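PDB 6Y2K: beta-galactosidase from Marinomonas sp. ef1, which probably hydrolyses terminal beta-D-galactose residues from beta-galactosides such as lactose, as a cold-active hexameric enzyme of glycoside hydrolase family 42. Local coordinates for residues A[34-39]-A[136-141]; A[141-146]-A[239-244]; A[271-276]-A[322-327]; A[353-358]-A[367-372]. All blocks are in the same frame, centred on the assembly; numbering follows the deposited sequence.

How the contacts relate
All four contacts lie in the barrel part of the chain, and their chemistry changes with depth. Contacts 1 and 2 are buried, share Asn-141, and draw on the neighbouring strands 134-138 and 238-244; amides, a carboxylate, an imidazole and ordered water give them a dense polar network at the barrel mouth. Contacts 3 and 4 are only partly buried and stand apart, their centres about 21 Å from each other. In contact 3 one aspartate ties helix 268-274 to the loop after strand 310-315. Contact 4 instead joins two parts of one loop, after strand 348-352, mainly through backbone hydrogen bonds, with an arginine gripping a carbonyl oxygen and tryptophan, leucine and proline packing alongside.

Contact 1 (A[34-39]-A[136-141]); sequences VGEFSW and SWQTDN
Glu-36 OE2 is gripped by two protein partners, a salt bridge from Arg-33 and a hydrogen bond with Tyr-8 OH, and has water 1 as a third neighbour 2.7 Å from OE2. This is the mouth of a TIM barrel, where the loop after strand 29-34 meets the chain leaving strand 134-138. Water 1 also lies 2.7 Å from Asn-141 OD1, so it can bridge the two side chains, which share no direct hydrogen bond. That oxygen is held further by Asn-242 and, weakly, by Gln-138 NE2. The NE2 group spends its better bond on Asp-140 O (2.9 Å), which it meets in the carbonyl plane on a lone pair; a long amide suits a place where the loop must be pinned. Glu-36 takes the crowded first torsion (chi1 83°) and bends at chi2, so its CG passes 3.6 Å from Asn-141 OD1 while also lying over the centre of the Phe-37 ring. A glutamate can thus pack with its methylenes and bond with its carboxylate. Phe-37, which also meets Trp-183 of a neighbouring subunit, brings its ring tip to the Asn-141 amide. Ring and amide are turned 68° apart, with CZ of Phe-37 3.3 Å from ND2 of Asn-141.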
# COMPACT_ATOMS: atom_id res chain seq x y z
N VAL A 34 -42.75 24.56 -22.51
CA VAL A 34 -42.62 25.97 -22.11
C VAL A 34 -43.49 26.30 -20.89
O VAL A 34 -44.47 25.60 -20.60
CB VAL A 34 -42.99 26.96 -23.25
CG1 VAL A 34 -42.17 26.68 -24.50
CG2 VAL A 34 -44.48 26.92 -23.57
N GLY A 35 -43.12 27.37 -20.18
CA GLY A 35 -44.03 28.07 -19.26
C GLY A 35 -43.92 27.86 -17.75
O GLY A 35 -44.46 28.68 -16.99
N GLU A 36 -43.23 26.81 -17.30
CA GLU A 36 -43.25 26.43 -15.87
C GLU A 36 -42.57 27.40 -14.89
O GLU A 36 -42.81 27.31 -13.69
CB GLU A 36 -42.76 24.98 -15.66
CG GLU A 36 -41.24 24.74 -15.58
CD GLU A 36 -40.48 24.89 -16.90
OE1 GLU A 36 -41.07 25.26 -17.95
OE2 GLU A 36 -39.26 24.64 -16.88
N PHE A 37 -41.71 28.30 -15.38
CA PHE A 37 -41.09 29.32 -14.51
C PHE A 37 -41.51 30.75 -14.85
O PHE A 37 -40.81 31.70 -14.47
CB PHE A 37 -39.56 29.20 -14.56
CG PHE A 37 -39.02 27.87 -14.10
CD1 PHE A 37 -39.36 27.35 -12.85
CD2 PHE A 37 -38.12 27.16 -14.88
CE1 PHE A 37 -38.85 26.13 -12.42
CE2 PHE A 37 -37.59 25.95 -14.44
CZ PHE A 37 -37.96 25.44 -13.21
N SER A 38 -42.66 30.93 -15.52
CA SER A 38 -43.02 32.22 -16.14
C SER A 38 -43.99 33.12 -15.34
O SER A 38 -44.42 34.15 -15.86
CB SER A 38 -43.56 31.98 -17.57
OG SER A 38 -44.79 31.28 -17.58
N TRP A 39 -44.32 32.77 -14.10
CA TRP A 39 -45.31 33.54 -13.34
C TRP A 39 -44.96 35.03 -13.23
O TRP A 39 -45.83 35.87 -13.43
CB TRP A 39 -45.58 32.95 -11.94
CG TRP A 39 -46.91 33.33 -11.30
CD1 TRP A 39 -47.59 34.52 -11.41
CD2 TRP A 39 -47.69 32.52 -10.40
NE1 TRP A 39 -48.73 34.49 -10.66
CE2 TRP A 39 -48.83 33.29 -10.02
CE3 TRP A 39 -47.54 31.24 -9.86
CZ2 TRP A 39 -49.81 32.80 -9.15
CZ3 TRP A 39 -48.51 30.76 -8.99
CH2 TRP A 39 -49.64 31.54 -8.65
N SER A 136 -50.16 18.63 -24.22
CA SER A 136 -49.89 18.09 -22.90
C SER A 136 -49.69 19.21 -21.88
O SER A 136 -49.32 20.33 -22.25
CB SER A 136 -48.62 17.23 -22.99
OG SER A 136 -48.15 16.84 -21.71
N TRP A 137 -49.91 18.90 -20.60
CA TRP A 137 -49.59 19.83 -19.51
C TRP A 137 -48.67 19.17 -18.50
O TRP A 137 -48.92 18.03 -18.10
CB TRP A 137 -50.85 20.27 -18.76
CG TRP A 137 -51.81 21.13 -19.53
CD1 TRP A 137 -52.75 20.71 -20.42
CD2 TRP A 137 -51.95 22.54 -19.43
NE1 TRP A 137 -53.46 21.77 -20.90
CE2 TRP A 137 -53.00 22.92 -20.30
CE3 TRP A 137 -51.31 23.54 -18.68
CZ2 TRP A 137 -53.42 24.24 -20.45
CZ3 TRP A 137 -51.72 24.86 -18.83
CH2 TRP A 137 -52.76 25.20 -19.71
N GLN A 138 -47.62 19.89 -18.09
CA GLN A 138 -46.81 19.51 -16.92
C GLN A 138 -47.30 20.30 -15.72
O GLN A 138 -47.30 21.54 -15.76
CB GLN A 138 -45.32 19.82 -17.15
CG GLN A 138 -44.43 19.51 -15.94
CD GLN A 138 -42.99 19.89 -16.15
OE1 GLN A 138 -42.28 19.22 -16.90
NE2 GLN A 138 -42.53 20.96 -15.50
N THR A 139 -47.70 19.61 -14.65
CA THR A 139 -48.06 20.29 -13.40
C THR A 139 -46.79 20.71 -12.65
O THR A 139 -45.93 19.88 -12.39
CB THR A 139 -48.90 19.39 -12.49
OG1 THR A 139 -48.25 18.13 -12.32
CG2 THR A 139 -50.29 19.18 -13.09
N ASP A 140 -46.67 21.99 -12.33
CA ASP A 140 -45.60 22.47 -11.45
C ASP A 140 -44.23 22.12 -12.10
O ASP A 140 -44.08 22.21 -13.34
CB ASP A 140 -45.83 21.88 -10.04
CG ASP A 140 -45.12 22.64 -8.91
OD1 ASP A 140 -43.94 22.29 -8.62
OD2 ASP A 140 -45.76 23.50 -8.26
N ASN A 141 -43.23 21.76 -11.29
CA ASN A 141 -41.91 21.37 -11.78
C ASN A 141 -41.12 20.70 -10.65
O ASN A 141 -40.74 21.36 -9.69
CB ASN A 141 -41.12 22.58 -12.30
CG ASN A 141 -39.83 22.17 -13.00
OD1 ASN A 141 -39.85 21.71 -14.16
ND2 ASN A 141 -38.70 22.31 -12.30
O HOH W 1 -37.79 22.86 -15.44

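Contact 2 (A[141-146]-A[239-244]); sequences NEYGCH and LVHNYM
Three hydrogen bonds tie residues 141-143 to the strand. Asn-242, with its first torsion in the crowded position (chi1 59°), uses both ends of its amide: ND2 gives to Asn-141 OD1 at 2.9 Å, from well above the carbonyl plane, and OD1 receives Glu-142 N at 3.0 Å. An asparagine suits this place because it is donor and acceptor at once. The third bond is the straightest, from Tyr-143 N to His-241 NE2 (3.0 Å, 168° at the hydrogen), close to the imidazole plane. Since ND1 of the same ring is hydrogen-bonded to Thr-139 O, His-241 is probably neutral with its proton on ND1. The strand is the fifth of the TIM barrel and the loop follows the fourth, the position where clan GH-A enzymes carry an Asn-Glu pair whose glutamate is the acid/base; Asn-141 and Glu-142 are consistent with that pair. OE1 of Glu-142 hydrogen-bonds to a glycerol, probably from the crystallisation liquor. Aromatic contact comes next: Tyr-143 and His-241 form an offset stack, centroids 3.8 Å apart and planes at 10°, and Tyr-143 OH bonds to Asn-223. Van der Waals packing falls to Met-244. Its chain runs out to SD, 3.6 Å from Cys-145 CB, and the bend at chi3 then turns CE to within 3.3 Å of Tyr-143 O, while CG lies beside Glu-142 OE2; a flexible thioether follows the turn from Glu-142 to Cys-145 closely.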
# COMPACT_ATOMS: atom_id res chain seq x y z
N ASN A 141 -43.23 21.76 -11.29
CA ASN A 141 -41.91 21.37 -11.78
C ASN A 141 -41.12 20.70 -10.65
O ASN A 141 -40.74 21.36 -9.69
CB ASN A 141 -41.12 22.58 -12.30
CG ASN A 141 -39.83 22.17 -13.00
OD1 ASN A 141 -39.85 21.71 -14.16
ND2 ASN A 141 -38.70 22.31 -12.30
N GLU A 142 -40.90 19.40 -10.78
CA GLU A 142 -40.05 18.63 -9.86
C GLU A 142 -40.49 18.79 -8.41
O GLU A 142 -39.75 19.33 -7.57
CB GLU A 142 -38.56 18.99 -10.04
CG GLU A 142 -37.95 18.56 -11.37
CD GLU A 142 -36.43 18.69 -11.39
OE1 GLU A 142 -35.90 19.63 -10.75
OE2 GLU A 142 -35.74 17.86 -12.03
N TYR A 143 -41.70 18.32 -8.12
CA TYR A 143 -42.21 18.24 -6.76
C TYR A 143 -41.13 17.62 -5.89
O TYR A 143 -40.57 16.59 -6.26
CB TYR A 143 -43.44 17.32 -6.67
CG TYR A 143 -44.72 17.80 -7.32
CD1 TYR A 143 -45.15 19.12 -7.22
CD2 TYR A 143 -45.55 16.90 -7.99
CE1 TYR A 143 -46.34 19.54 -7.80
CE2 TYR A 143 -46.74 17.31 -8.57
CZ TYR A 143 -47.14 18.62 -8.47
OH TYR A 143 -48.33 19.03 -9.05
N GLY A 144 -40.85 18.26 -4.76
CA GLY A 144 -39.92 17.70 -3.77
C GLY A 144 -38.47 18.11 -3.96
O GLY A 144 -37.69 17.96 -3.01
N CYS A 145 -38.09 18.66 -5.12
CA CYS A 145 -36.68 19.00 -5.37
C CYS A 145 -36.17 19.91 -4.25
O CYS A 145 -36.92 20.74 -3.72
CB CYS A 145 -36.46 19.68 -6.72
SG CYS A 145 -34.73 19.66 -7.27
N HIS A 146 -34.90 19.73 -3.89
CA HIS A 146 -34.28 20.46 -2.78
C HIS A 146 -34.92 20.09 -1.42
O HIS A 146 -34.93 20.91 -0.50
CB HIS A 146 -34.31 21.98 -3.01
CG HIS A 146 -34.11 22.38 -4.43
ND1 HIS A 146 -32.92 22.17 -5.11
CD2 HIS A 146 -34.94 22.98 -5.32
CE1 HIS A 146 -33.04 22.62 -6.34
NE2 HIS A 146 -34.25 23.12 -6.50
N LEU A 239 -51.66 14.67 -19.20
CA LEU A 239 -51.20 15.33 -17.98
C LEU A 239 -50.02 14.53 -17.43
O LEU A 239 -50.09 13.31 -17.30
CB LEU A 239 -52.34 15.41 -16.96
CG LEU A 239 -53.65 16.02 -17.50
CD1 LEU A 239 -54.68 16.14 -16.39
CD2 LEU A 239 -53.40 17.39 -18.13
N VAL A 240 -48.94 15.25 -17.14
CA VAL A 240 -47.66 14.65 -16.80
C VAL A 240 -47.02 15.46 -15.67
O VAL A 240 -47.31 16.65 -15.51
CB VAL A 240 -46.73 14.58 -18.05
CG1 VAL A 240 -46.41 15.96 -18.61
CG2 VAL A 240 -45.45 13.81 -17.78
N HIS A 241 -46.18 14.79 -14.88
CA HIS A 241 -45.27 15.47 -13.98
C HIS A 241 -43.84 14.97 -14.21
O HIS A 241 -43.64 13.84 -14.69
CB HIS A 241 -45.67 15.31 -12.51
CG HIS A 241 -44.83 16.15 -11.60
ND1 HIS A 241 -44.98 17.52 -11.53
CD2 HIS A 241 -43.77 15.84 -10.83
CE1 HIS A 241 -44.07 18.01 -10.71
NE2 HIS A 241 -43.31 17.02 -10.28
N ASN A 242 -42.86 15.83 -13.92
CA ASN A 242 -41.44 15.51 -14.11
C ASN A 242 -40.77 15.12 -12.78
O ASN A 242 -40.48 15.97 -11.95
CB ASN A 242 -40.69 16.62 -14.88
CG ASN A 242 -40.74 17.98 -14.19
OD1 ASN A 242 -41.69 18.32 -13.49
ND2 ASN A 242 -39.69 18.78 -14.41
N TYR A 243 -40.55 13.81 -12.62
CA TYR A 243 -39.92 13.22 -11.44
C TYR A 243 -38.40 13.23 -11.58
O TYR A 243 -37.86 13.59 -12.63
CB TYR A 243 -40.43 11.80 -11.22
CG TYR A 243 -41.94 11.68 -11.21
CD1 TYR A 243 -42.70 12.40 -10.30
CD2 TYR A 243 -42.60 10.81 -12.09
CE1 TYR A 243 -44.09 12.29 -10.28
CE2 TYR A 243 -43.99 10.69 -12.07
CZ TYR A 243 -44.73 11.43 -11.16
OH TYR A 243 -46.12 11.32 -11.14
N MET A 244 -37.71 12.81 -10.52
CA MET A 244 -36.25 12.95 -10.44
C MET A 244 -35.55 11.64 -10.17
O MET A 244 -36.17 10.67 -9.72
CB MET A 244 -35.89 13.96 -9.36
CG MET A 244 -36.41 15.36 -9.63
SD MET A 244 -36.19 16.47 -8.23
CE MET A 244 -37.45 15.87 -7.10
O HOH W 2 -40.89 15.14 -8.62

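Contact 3 (A[271-276]-A[322-327]); sequences SLDKEP and WAPHNP
Asp-273 holds CG anti to its backbone N (chi1 179°), which sends the carboxylate from the last turn of helix 268-274 straight to the opposing loop. His-325 places its CG beside the backbone N (chi1 -41°), so its ring and its own peptide N-H turn to the same acid. The two oxygens then divide the work. OD1 takes ND1 of His-325 at 2.7 Å through its syn lone pair, nearly in the imidazole plane, while carboxylate and ring stand at a right angle. OD2 takes the backbone N of His-325 at 2.9 Å, met from above the carboxylate plane. Such a negative partner would probably favour the protonated imidazole. An aspartate suits the place: its short stem holds both oxygens against the loop, OD2 3.2 Å from Pro-324 CD. An alanine in place of Asp-273 would lose both hydrogen bonds and would probably leave the His-325 ring and the loop around it less firmly placed. Lys-274, fully extended, runs past the edge of the Trp-322 ring, CD to CZ3 4.1 Å; its long aliphatic stem lets a charged residue pack against an aromatic one. Within the loop, Asn-326 bonds to both N and O of Ala-323, and its ND2 also reaches Gln-429 of a neighbouring subunit. The contact thus joins the helix that follows barrel strand 261-266 to the long loop between strand 310-315 and helix 333-343.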
# COMPACT_ATOMS: atom_id res chain seq x y z
N SER A 271 -25.66 12.84 -11.12
CA SER A 271 -25.99 11.81 -10.12
C SER A 271 -24.78 10.93 -9.76
O SER A 271 -24.58 10.61 -8.58
CB SER A 271 -27.19 10.96 -10.56
OG SER A 271 -26.88 10.16 -11.70
N LEU A 272 -23.96 10.57 -10.74
CA LEU A 272 -22.76 9.77 -10.47
C LEU A 272 -21.82 10.49 -9.49
O LEU A 272 -21.39 9.90 -8.49
CB LEU A 272 -22.01 9.42 -11.75
CG LEU A 272 -20.77 8.54 -11.55
CD1 LEU A 272 -21.10 7.20 -10.90
CD2 LEU A 272 -20.07 8.34 -12.88
N ASP A 273 -21.53 11.75 -9.78
CA ASP A 273 -20.60 12.53 -8.97
C ASP A 273 -21.19 12.83 -7.59
O ASP A 273 -20.48 12.70 -6.58
CB ASP A 273 -20.22 13.84 -9.67
CG ASP A 273 -19.28 14.70 -8.83
OD1 ASP A 273 -18.06 14.42 -8.79
OD2 ASP A 273 -19.76 15.66 -8.20
N LYS A 274 -22.47 13.19 -7.55
CA LYS A 274 -23.12 13.62 -6.31
C LYS A 274 -23.52 12.49 -5.34
O LYS A 274 -23.37 12.66 -4.13
CB LYS A 274 -24.35 14.48 -6.62
CG LYS A 274 -25.04 15.06 -5.39
CD LYS A 274 -26.27 15.85 -5.78
CE LYS A 274 -26.98 16.39 -4.55
NZ LYS A 274 -28.37 16.79 -4.88
N GLU A 275 -24.07 11.39 -5.85
CA GLU A 275 -24.77 10.42 -4.99
C GLU A 275 -23.85 9.49 -4.18
O GLU A 275 -22.97 8.84 -4.76
CB GLU A 275 -25.74 9.56 -5.81
CG GLU A 275 -26.90 10.32 -6.44
CD GLU A 275 -27.81 11.02 -5.45
OE1 GLU A 275 -28.41 12.05 -5.83
OE2 GLU A 275 -27.93 10.55 -4.29
N PRO A 276 -24.05 9.40 -2.85
CA PRO A 276 -23.26 8.44 -2.07
C PRO A 276 -23.47 6.97 -2.39
O PRO A 276 -22.66 6.14 -1.99
CB PRO A 276 -23.69 8.73 -0.62
CG PRO A 276 -24.12 10.14 -0.64
CD PRO A 276 -24.79 10.33 -1.98
N TRP A 322 -24.86 21.88 -11.15
CA TRP A 322 -25.31 21.69 -9.76
C TRP A 322 -24.59 20.61 -8.94
O TRP A 322 -24.70 20.60 -7.72
CB TRP A 322 -26.83 21.49 -9.68
CG TRP A 322 -27.41 20.47 -10.62
CD1 TRP A 322 -28.06 20.72 -11.79
CD2 TRP A 322 -27.40 19.05 -10.46
NE1 TRP A 322 -28.46 19.54 -12.38
CE2 TRP A 322 -28.07 18.50 -11.58
CE3 TRP A 322 -26.90 18.18 -9.48
CZ2 TRP A 322 -28.24 17.13 -11.75
CZ3 TRP A 322 -27.08 16.80 -9.65
CH2 TRP A 322 -27.74 16.29 -10.78
N ALA A 323 -23.84 19.71 -9.59
CA ALA A 323 -23.09 18.69 -8.85
C ALA A 323 -21.77 19.29 -8.35
O ALA A 323 -21.33 20.32 -8.87
CB ALA A 323 -22.84 17.49 -9.72
N PRO A 324 -21.13 18.66 -7.34
CA PRO A 324 -19.82 19.17 -6.91
C PRO A 324 -18.81 19.28 -8.06
O PRO A 324 -18.06 20.26 -8.15
CB PRO A 324 -19.37 18.16 -5.84
CG PRO A 324 -20.64 17.58 -5.31
CD PRO A 324 -21.63 17.59 -6.45
N HIS A 325 -18.81 18.29 -8.95
CA HIS A 325 -17.98 18.34 -10.15
C HIS A 325 -18.86 18.07 -11.36
O HIS A 325 -19.79 17.25 -11.28
CB HIS A 325 -16.82 17.34 -10.05
CG HIS A 325 -16.20 17.30 -8.69
ND1 HIS A 325 -16.55 16.35 -7.75
CD2 HIS A 325 -15.30 18.11 -8.09
CE1 HIS A 325 -15.88 16.58 -6.63
NE2 HIS A 325 -15.12 17.64 -6.81
N ASN A 326 -18.55 18.75 -12.46
CA ASN A 326 -19.41 18.78 -13.64
C ASN A 326 -18.62 18.54 -14.94
O ASN A 326 -18.32 19.48 -15.69
CB ASN A 326 -20.17 20.10 -13.67
CG ASN A 326 -21.06 20.27 -12.44
OD1 ASN A 326 -22.05 19.55 -12.28
ND2 ASN A 326 -20.68 21.18 -11.55
N PRO A 327 -18.27 17.27 -15.20
CA PRO A 327 -17.50 16.97 -16.41
C PRO A 327 -18.36 17.07 -17.67
O PRO A 327 -19.58 17.03 -17.59
CB PRO A 327 -17.07 15.52 -16.17
CG PRO A 327 -18.18 14.95 -15.36
CD PRO A 327 -18.56 16.05 -14.42

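Contact 4 (A[353-358]-A[367-372]); sequences RWRQAP and GLLRPD
The loop that leaves the eighth strand of the TIM barrel, 348-352, comes back beside itself here, and a single beta bridge pairs Arg-355 with Leu-369, the two segments running the same way. Leu-369 N gives to Trp-354 O at 2.9 Å, and Gln-356 N gives to Leu-369 O in an almost straight bond (3.1 Å, 173° at the hydrogen). Leu-368 N bonds to Arg-353 O at 3.0 Å. Glycine suits position 367, since a side chain would run into Arg-353 O. Over one face of the Trp-354 six-membered ring sits Leu-369, CG 4.2 Å from the centroid in a CH-pi contact, while Trp-354 NE1 bonds to Asp-20. Gln-356, its chain extended, lies alongside the Pro-371 ring and turns OE1 to water 3, which Gly-367 N also meets; its NE2 bonds to Gln-363. Arg-355 reaches out fully extended and has a cation-pi partner in Trp-12. An alanine in its place would lose that contact and both bonds to Pro-371 O, and would probably loosen the hold on the chain there. The guanidinium grips this one carbonyl oxygen side-on, NE at 3.1 Å and NH2 at 2.8 Å from Pro-371 O, which lies in the guanidinium plane.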
# COMPACT_ATOMS: atom_id res chain seq x y z
N ARG A 353 -31.31 22.51 -21.58
CA ARG A 353 -32.35 23.23 -22.30
C ARG A 353 -31.98 23.40 -23.77
O ARG A 353 -30.97 22.88 -24.24
CB ARG A 353 -32.60 24.59 -21.66
CG ARG A 353 -31.40 25.16 -20.92
CD ARG A 353 -31.79 26.35 -20.05
NE ARG A 353 -32.25 27.48 -20.85
CZ ARG A 353 -32.70 28.62 -20.34
NH1 ARG A 353 -32.76 28.78 -19.02
NH2 ARG A 353 -33.10 29.60 -21.14
N TRP A 354 -32.81 24.14 -24.50
CA TRP A 354 -32.58 24.39 -25.92
C TRP A 354 -31.34 25.25 -26.13
O TRP A 354 -30.51 24.96 -26.99
CB TRP A 354 -33.80 25.06 -26.55
CG TRP A 354 -33.50 25.72 -27.87
CD1 TRP A 354 -33.45 27.06 -28.12
CD2 TRP A 354 -33.21 25.07 -29.11
NE1 TRP A 354 -33.15 27.29 -29.44
CE2 TRP A 354 -33.00 26.08 -30.07
CE3 TRP A 354 -33.11 23.73 -29.50
CZ2 TRP A 354 -32.69 25.79 -31.40
CZ3 TRP A 354 -32.81 23.45 -30.82
CH2 TRP A 354 -32.60 24.48 -31.75
N ARG A 355 -31.22 26.31 -25.34
CA ARG A 355 -30.07 27.22 -25.44
C ARG A 355 -29.60 27.59 -24.04
O ARG A 355 -30.40 28.03 -23.21
CB ARG A 355 -30.49 28.46 -26.22
CG ARG A 355 -29.40 29.49 -26.47
CD ARG A 355 -29.95 30.64 -27.30
NE ARG A 355 -29.01 31.75 -27.37
CZ ARG A 355 -29.25 32.92 -27.95
NH1 ARG A 355 -30.41 33.16 -28.56
NH2 ARG A 355 -28.32 33.86 -27.93
N GLN A 356 -28.30 27.41 -23.78
CA GLN A 356 -27.69 27.71 -22.48
C GLN A 356 -27.91 29.19 -22.14
O GLN A 356 -27.60 30.06 -22.95
CB GLN A 356 -26.19 27.39 -22.54
CG GLN A 356 -25.40 27.71 -21.27
CD GLN A 356 -23.93 27.35 -21.39
OE1 GLN A 356 -23.51 26.59 -22.29
NE2 GLN A 356 -23.13 27.89 -20.48
N ALA A 357 -28.45 29.46 -20.95
CA ALA A 357 -28.76 30.85 -20.56
C ALA A 357 -27.50 31.56 -20.08
O ALA A 357 -26.68 30.95 -19.41
CB ALA A 357 -29.82 30.86 -19.47
N PRO A 358 -27.33 32.86 -20.42
CA PRO A 358 -26.14 33.58 -19.96
C PRO A 358 -26.27 34.20 -18.56
O PRO A 358 -25.30 34.79 -18.07
CB PRO A 358 -25.98 34.67 -21.02
CG PRO A 358 -27.38 35.01 -21.37
CD PRO A 358 -28.15 33.70 -21.32
N GLY A 367 -26.83 23.39 -23.06
CA GLY A 367 -28.02 23.11 -23.84
C GLY A 367 -27.64 22.55 -25.19
O GLY A 367 -26.47 22.26 -25.43
N LEU A 368 -28.63 22.41 -26.08
CA LEU A 368 -28.35 22.02 -27.47
C LEU A 368 -27.56 23.11 -28.18
O LEU A 368 -26.78 22.80 -29.07
CB LEU A 368 -29.62 21.73 -28.27
CG LEU A 368 -30.63 20.66 -27.82
CD1 LEU A 368 -31.38 20.09 -29.03
CD2 LEU A 368 -30.00 19.53 -27.02
N LEU A 369 -27.80 24.37 -27.81
CA LEU A 369 -27.02 25.52 -28.27
C LEU A 369 -26.22 26.14 -27.13
O LEU A 369 -26.62 26.06 -25.97
CB LEU A 369 -27.95 26.60 -28.83
CG LEU A 369 -28.99 26.19 -29.89
CD1 LEU A 369 -29.70 27.44 -30.41
CD2 LEU A 369 -28.36 25.42 -31.02
N ARG A 370 -25.13 26.81 -27.50
CA ARG A 370 -24.35 27.64 -26.58
C ARG A 370 -25.07 28.97 -26.34
O ARG A 370 -26.03 29.29 -27.06
CB ARG A 370 -22.97 27.93 -27.17
CG ARG A 370 -22.15 26.71 -27.55
CD ARG A 370 -20.71 27.09 -27.81
NE ARG A 370 -20.54 28.18 -28.79
CZ ARG A 370 -19.75 28.17 -29.87
NH1 ARG A 370 -19.03 27.10 -30.22
NH2 ARG A 370 -19.67 29.27 -30.63
N PRO A 371 -24.62 29.76 -25.34
CA PRO A 371 -25.29 31.05 -25.11
C PRO A 371 -25.32 32.01 -26.32
O PRO A 371 -26.22 32.85 -26.41
CB PRO A 371 -24.50 31.65 -23.94
CG PRO A 371 -23.92 30.48 -23.23
CD PRO A 371 -23.57 29.51 -24.33
N ASP A 372 -24.38 31.85 -27.25
CA ASP A 372 -24.35 32.64 -28.49
C ASP A 372 -25.17 32.04 -29.64
O ASP A 372 -25.03 32.48 -30.78
CB ASP A 372 -22.90 32.89 -28.93
CG ASP A 372 -22.16 31.61 -29.37
OD1 ASP A 372 -22.69 30.48 -29.23
OD2 ASP A 372 -21.03 31.74 -29.88
O HOH W 3 -24.51 24.91 -24.32